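PDB 5AEG: sulfoquinovosidase from Escherichia coli, which hydrolyses sulfoquinovosyl diacylglycerides and simpler sulfoquinovosides such as sulfoquinovosyl glycerol, releasing sulfoquinovose for breakdown by sulfoglycolysis. Local coordinates for residues A[147-152]-A[200-205]; A[183-188]-A[457-462]. All coordinates share one frame; numbering follows the deposited sequence.

Interaction 1 and interaction 2 are both largely buried, with their centres about 11 Å apart, but they join different things. Interaction 1 stays within the N-terminal beta domain, where strands 145-148 and 203-206 pair; its chemistry is one backbone bond, one bridging water and a set of apolar and aromatic contacts. Interaction 2 ties that domain to the TIM-barrel domain and covers less surface; there the one hydrogen bond between the segments joins two side-chain amides, with packing of Thr-459 and Pro-185 beside it. The two meet through prolines of 183-188: Pro-183 packs against the backbone at Trp-149 and Thr-150, and Pro-185 lies against the ends of Met-203 and Phe-205. Their partly exposed residues include Asn-204 and Thr-459.

Interaction 1 (A[147-152]-A[200-205])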
# COMPACT_ATOMS: atom_id res chain seq x y z
N PRO A 147 5.37 -14.47 3.17
CA PRO A 147 6.63 -13.76 3.19
C PRO A 147 6.38 -12.24 3.10
O PRO A 147 5.55 -11.76 2.28
CB PRO A 147 7.32 -14.24 1.89
CG PRO A 147 6.73 -15.62 1.68
CD PRO A 147 5.27 -15.35 2.01
N LEU A 148 7.17 -11.51 3.86
CA LEU A 148 7.12 -10.07 3.98
C LEU A 148 8.45 -9.44 3.53
O LEU A 148 9.39 -9.17 4.35
CB LEU A 148 6.84 -9.68 5.43
CG LEU A 148 5.48 -10.24 5.94
CD1 LEU A 148 5.35 -9.97 7.44
CD2 LEU A 148 4.24 -9.73 5.17
N TRP A 149 8.50 -9.12 2.24
CA TRP A 149 9.69 -8.60 1.63
C TRP A 149 9.27 -7.68 0.50
O TRP A 149 8.61 -8.15 -0.43
CB TRP A 149 10.47 -9.77 1.15
CG TRP A 149 11.77 -9.37 0.50
CD1 TRP A 149 12.03 -9.24 -0.85
CD2 TRP A 149 12.98 -8.99 1.17
NE1 TRP A 149 13.34 -8.82 -1.05
CE2 TRP A 149 13.94 -8.66 0.16
CE3 TRP A 149 13.37 -8.95 2.52
CZ2 TRP A 149 15.26 -8.31 0.48
CZ3 TRP A 149 14.71 -8.59 2.83
CH2 TRP A 149 15.61 -8.28 1.82
N THR A 150 9.57 -6.40 0.61
CA THR A 150 9.12 -5.41 -0.40
C THR A 150 9.78 -5.70 -1.72
O THR A 150 10.97 -6.08 -1.77
CB THR A 150 9.23 -3.92 0.03
OG1 THR A 150 8.49 -3.18 -0.93
CG2 THR A 150 10.66 -3.42 0.14
N SER A 151 8.99 -5.67 -2.79
CA SER A 151 9.45 -6.02 -4.12
C SER A 151 8.50 -5.48 -5.17
O SER A 151 7.47 -4.86 -4.84
CB SER A 151 9.57 -7.53 -4.32
OG SER A 151 8.33 -8.27 -4.53
N GLU A 152 8.87 -5.68 -6.43
CA GLU A 152 7.84 -5.50 -7.48
C GLU A 152 6.68 -6.41 -7.14
O GLU A 152 6.78 -7.51 -6.56
CB GLU A 152 8.32 -5.79 -8.87
CG GLU A 152 9.53 -4.95 -9.30
CD GLU A 152 9.34 -3.51 -8.99
OE1 GLU A 152 8.24 -2.99 -9.38
OE2 GLU A 152 10.24 -2.89 -8.31
N SER A 200 12.80 -4.92 10.61
CA SER A 200 12.67 -4.74 9.14
C SER A 200 13.40 -5.80 8.34
O SER A 200 13.50 -5.74 7.13
CB SER A 200 13.08 -3.33 8.74
OG SER A 200 14.47 -3.19 8.96
N CYS A 201 13.91 -6.83 9.00
CA CYS A 201 14.46 -8.00 8.34
C CYS A 201 13.43 -8.76 7.53
O CYS A 201 12.22 -8.51 7.73
CB CYS A 201 15.11 -8.95 9.38
SG CYS A 201 13.93 -9.52 10.64
N TYR A 202 13.87 -9.69 6.65
CA TYR A 202 12.97 -10.67 6.07
C TYR A 202 12.15 -11.32 7.16
O TYR A 202 12.73 -11.69 8.21
CB TYR A 202 13.73 -11.72 5.30
CG TYR A 202 12.84 -12.76 4.69
CD1 TYR A 202 12.45 -13.86 5.41
CD2 TYR A 202 12.26 -12.59 3.38
CE1 TYR A 202 11.64 -14.83 4.88
CE2 TYR A 202 11.42 -13.58 2.86
CZ TYR A 202 11.12 -14.68 3.60
OH TYR A 202 10.34 -15.65 3.05
N MET A 203 10.85 -11.48 6.94
CA MET A 203 9.98 -12.25 7.86
C MET A 203 9.01 -13.02 7.02
O MET A 203 8.79 -12.69 5.89
CB MET A 203 9.24 -11.28 8.81
CG MET A 203 10.15 -10.64 9.82
SD MET A 203 9.24 -9.57 10.99
CE MET A 203 9.77 -8.05 10.39
N ASN A 204 8.44 -14.07 7.58
CA ASN A 204 7.44 -14.84 6.99
C ASN A 204 6.38 -15.09 8.07
O ASN A 204 6.69 -15.71 9.10
CB ASN A 204 7.97 -16.19 6.49
CG ASN A 204 6.90 -16.98 5.73
OD1 ASN A 204 5.74 -16.92 6.05
ND2 ASN A 204 7.30 -17.73 4.78
N PHE A 205 5.18 -14.63 7.83
CA PHE A 205 4.05 -14.78 8.79
C PHE A 205 3.17 -15.87 8.31
O PHE A 205 2.53 -15.73 7.26
CB PHE A 205 3.30 -13.45 8.97
CG PHE A 205 3.94 -12.42 9.89
CD1 PHE A 205 5.29 -12.44 10.22
CD2 PHE A 205 3.19 -11.34 10.31
CE1 PHE A 205 5.82 -11.46 11.01
CE2 PHE A 205 3.72 -10.38 11.17
CZ PHE A 205 5.05 -10.42 11.49
O HOH W 1 9.54 -8.23 6.94
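Two antiparallel strand ends of the N-terminal beta domain meet where Pro-147 faces Asn-204 as a non-hydrogen-bonded pair, their CA atoms 4.0 Å apart. One residue on, Leu-148 N donates to Met-203 O at 2.9 Å. Proline has no N-H to give, so it suits the position where none is needed across this pair. The strands then part, and a water fills in, donating to Leu-148 O and to Cys-201 O, each at 2.8 Å.

Leu-148 and Phe-205 carry the face of the sheet that also takes Met-203. The CD1 methyl of Leu-148 stands 3.6 Å from the centroid of the Phe-205 ring, 9° off its normal, a CH-pi contact squarely over the face. With CG anti to its carbonyl carbon (chi1 -79°), Phe-205 turns that face toward the methyl. An alanine in place of Phe-205 would probably leave the Leu-148 methyl without its aromatic floor and open a gap beside Leu-215 and Pro-185.

In this galactose mutarotase-like domain of a family 31 glycoside hydrolase, segment 147-152 leaves the sheet and runs toward the active-site region. Trp-149 marks the departure: its CE3 comes to the edge of the Tyr-202 ring, in plane, 3.9 Å from Tyr-202 CD2, while its indole stacks on His-426 of helix 422-444. The flat, broad indole can thus meet both domains at once. Tyr-202, with CG anti to its backbone N (chi1 179°), lies alongside Pro-147, its OH 3.5 Å from Pro-147 CB. On the same proline, Asn-204 ND2 lies 3.8 Å from Pro-147 CG.

Interaction 2 (A[183-188]-A[457-462]); sequences PQPTFV and GSTGSQ
Gln-184 of the N-terminal beta domain and Gln-462, in the first turn of helix 461-464 in the TIM-barrel domain, meet tip to tip across the domain boundary. Gln-462 NE2 donates to Gln-184 OE1 at 2.9 Å, nearly straight at 175°. The acceptor lies in the amide plane of Gln-462, yet the two amide planes stand 84° apart. Glutamine suits both places because it offers a donor and an acceptor on one long, uncharged arm, fit for a buried site.

This is the close-packed part. The Gln-184 chain is extended, with CG anti to the backbone N (chi1 -168°), which carries its amide across to the tip of Gln-462. Its NE2 donates to Thr-186 OG1 at 2.9 Å, which fixes the amide's rotation and leaves OE1 toward the helix; Thr-186 OG1 is also bonded to His-196. Gln-462 NE2 has a second acceptor in Thr-496 O, while Leu-243 of helix 232-243 packs on both glutamines. Thr-459 OG1, coming across the Gln-184 chain 3.4 Å from Gln-184 CG, ends the close part.

Beyond it, where Thr-459 and Pro-185 are partly exposed, the fit is looser: Pro-185 CD is 4.1 Å from Thr-459 OG1. Pro-185 centres an inverse gamma turn; the ring holds phi near the value such a turn needs, which suits proline to the corner.

A type II beta turn, Ser-458 to Ser-461, leads into the helix with Gly-460 at the N-cap. The positive phi of Gly-460 would press a side chain against the preceding carbonyl oxygen. Gln-462, bent at chi2, folds back over this turn, and its OE1 accepts from Gly-460 N at 2.9 Å.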
# COMPACT_ATOMS: atom_id res chain seq x y z
N PRO A 183 4.49 -4.78 1.95
CA PRO A 183 4.23 -5.75 2.99
C PRO A 183 4.53 -5.06 4.33
O PRO A 183 5.30 -4.10 4.37
CB PRO A 183 5.28 -6.86 2.74
CG PRO A 183 6.46 -6.07 2.18
CD PRO A 183 5.89 -4.84 1.51
N GLN A 184 3.91 -5.48 5.41
CA GLN A 184 4.21 -4.88 6.70
C GLN A 184 4.02 -5.98 7.77
O GLN A 184 3.06 -6.72 7.70
CB GLN A 184 3.33 -3.67 7.02
CG GLN A 184 3.88 -2.91 8.25
CD GLN A 184 3.21 -1.61 8.51
OE1 GLN A 184 3.19 -0.75 7.64
NE2 GLN A 184 2.70 -1.43 9.71
N PRO A 185 4.91 -6.02 8.83
CA PRO A 185 4.85 -7.08 9.85
C PRO A 185 3.90 -6.70 10.97
O PRO A 185 4.31 -6.55 12.13
CB PRO A 185 6.32 -7.20 10.31
CG PRO A 185 6.82 -5.83 10.15
CD PRO A 185 6.21 -5.33 8.85
N THR A 186 2.62 -6.55 10.61
CA THR A 186 1.56 -5.94 11.47
C THR A 186 0.27 -6.66 11.04
O THR A 186 -0.01 -6.76 9.84
CB THR A 186 1.41 -4.46 11.18
OG1 THR A 186 2.67 -3.82 11.38
CG2 THR A 186 0.38 -3.82 12.07
N PHE A 187 -0.49 -7.24 11.98
CA PHE A 187 -1.71 -7.95 11.64
C PHE A 187 -2.75 -7.74 12.76
O PHE A 187 -2.41 -7.29 13.88
CB PHE A 187 -1.51 -9.44 11.29
CG PHE A 187 -1.09 -10.34 12.40
CD1 PHE A 187 0.25 -10.54 12.69
CD2 PHE A 187 -2.03 -10.99 13.22
CE1 PHE A 187 0.63 -11.41 13.69
CE2 PHE A 187 -1.62 -11.79 14.24
CZ PHE A 187 -0.30 -12.00 14.46
N VAL A 188 -3.99 -7.96 12.36
CA VAL A 188 -5.19 -7.93 13.23
C VAL A 188 -5.79 -9.30 13.23
O VAL A 188 -6.05 -9.91 12.19
CB VAL A 188 -6.22 -6.95 12.71
CG1 VAL A 188 -7.57 -7.06 13.39
CG2 VAL A 188 -5.72 -5.59 12.93
N GLY A 457 5.48 1.03 0.50
CA GLY A 457 5.38 1.39 1.84
C GLY A 457 6.02 0.49 2.82
O GLY A 457 6.41 -0.61 2.50
N SER A 458 6.15 1.02 4.06
CA SER A 458 6.64 0.23 5.15
C SER A 458 6.20 0.91 6.44
O SER A 458 5.55 1.95 6.41
CB SER A 458 8.19 0.10 5.11
OG SER A 458 8.88 1.34 5.22
N THR A 459 6.50 0.28 7.57
CA THR A 459 6.13 0.81 8.88
C THR A 459 6.45 2.29 9.00
O THR A 459 7.57 2.69 8.78
CB THR A 459 6.82 -0.01 9.99
OG1 THR A 459 6.41 -1.39 9.91
CG2 THR A 459 6.48 0.56 11.30
N GLY A 460 5.44 3.11 9.27
CA GLY A 460 5.57 4.58 9.32
C GLY A 460 4.96 5.33 8.14
O GLY A 460 4.72 6.56 8.21
N SER A 461 4.75 4.64 7.01
CA SER A 461 3.99 5.24 5.88
C SER A 461 2.62 5.73 6.33
O SER A 461 2.03 6.64 5.76
CB SER A 461 3.86 4.21 4.70
OG SER A 461 5.15 4.08 4.12
N GLN A 462 2.10 5.12 7.38
CA GLN A 462 0.86 5.59 7.98
C GLN A 462 0.88 7.09 8.41
O GLN A 462 -0.16 7.76 8.39
CB GLN A 462 0.51 4.72 9.17
CG GLN A 462 0.18 3.28 8.91
CD GLN A 462 1.38 2.40 8.65
OE1 GLN A 462 2.54 2.80 8.89
NE2 GLN A 462 1.12 1.19 8.14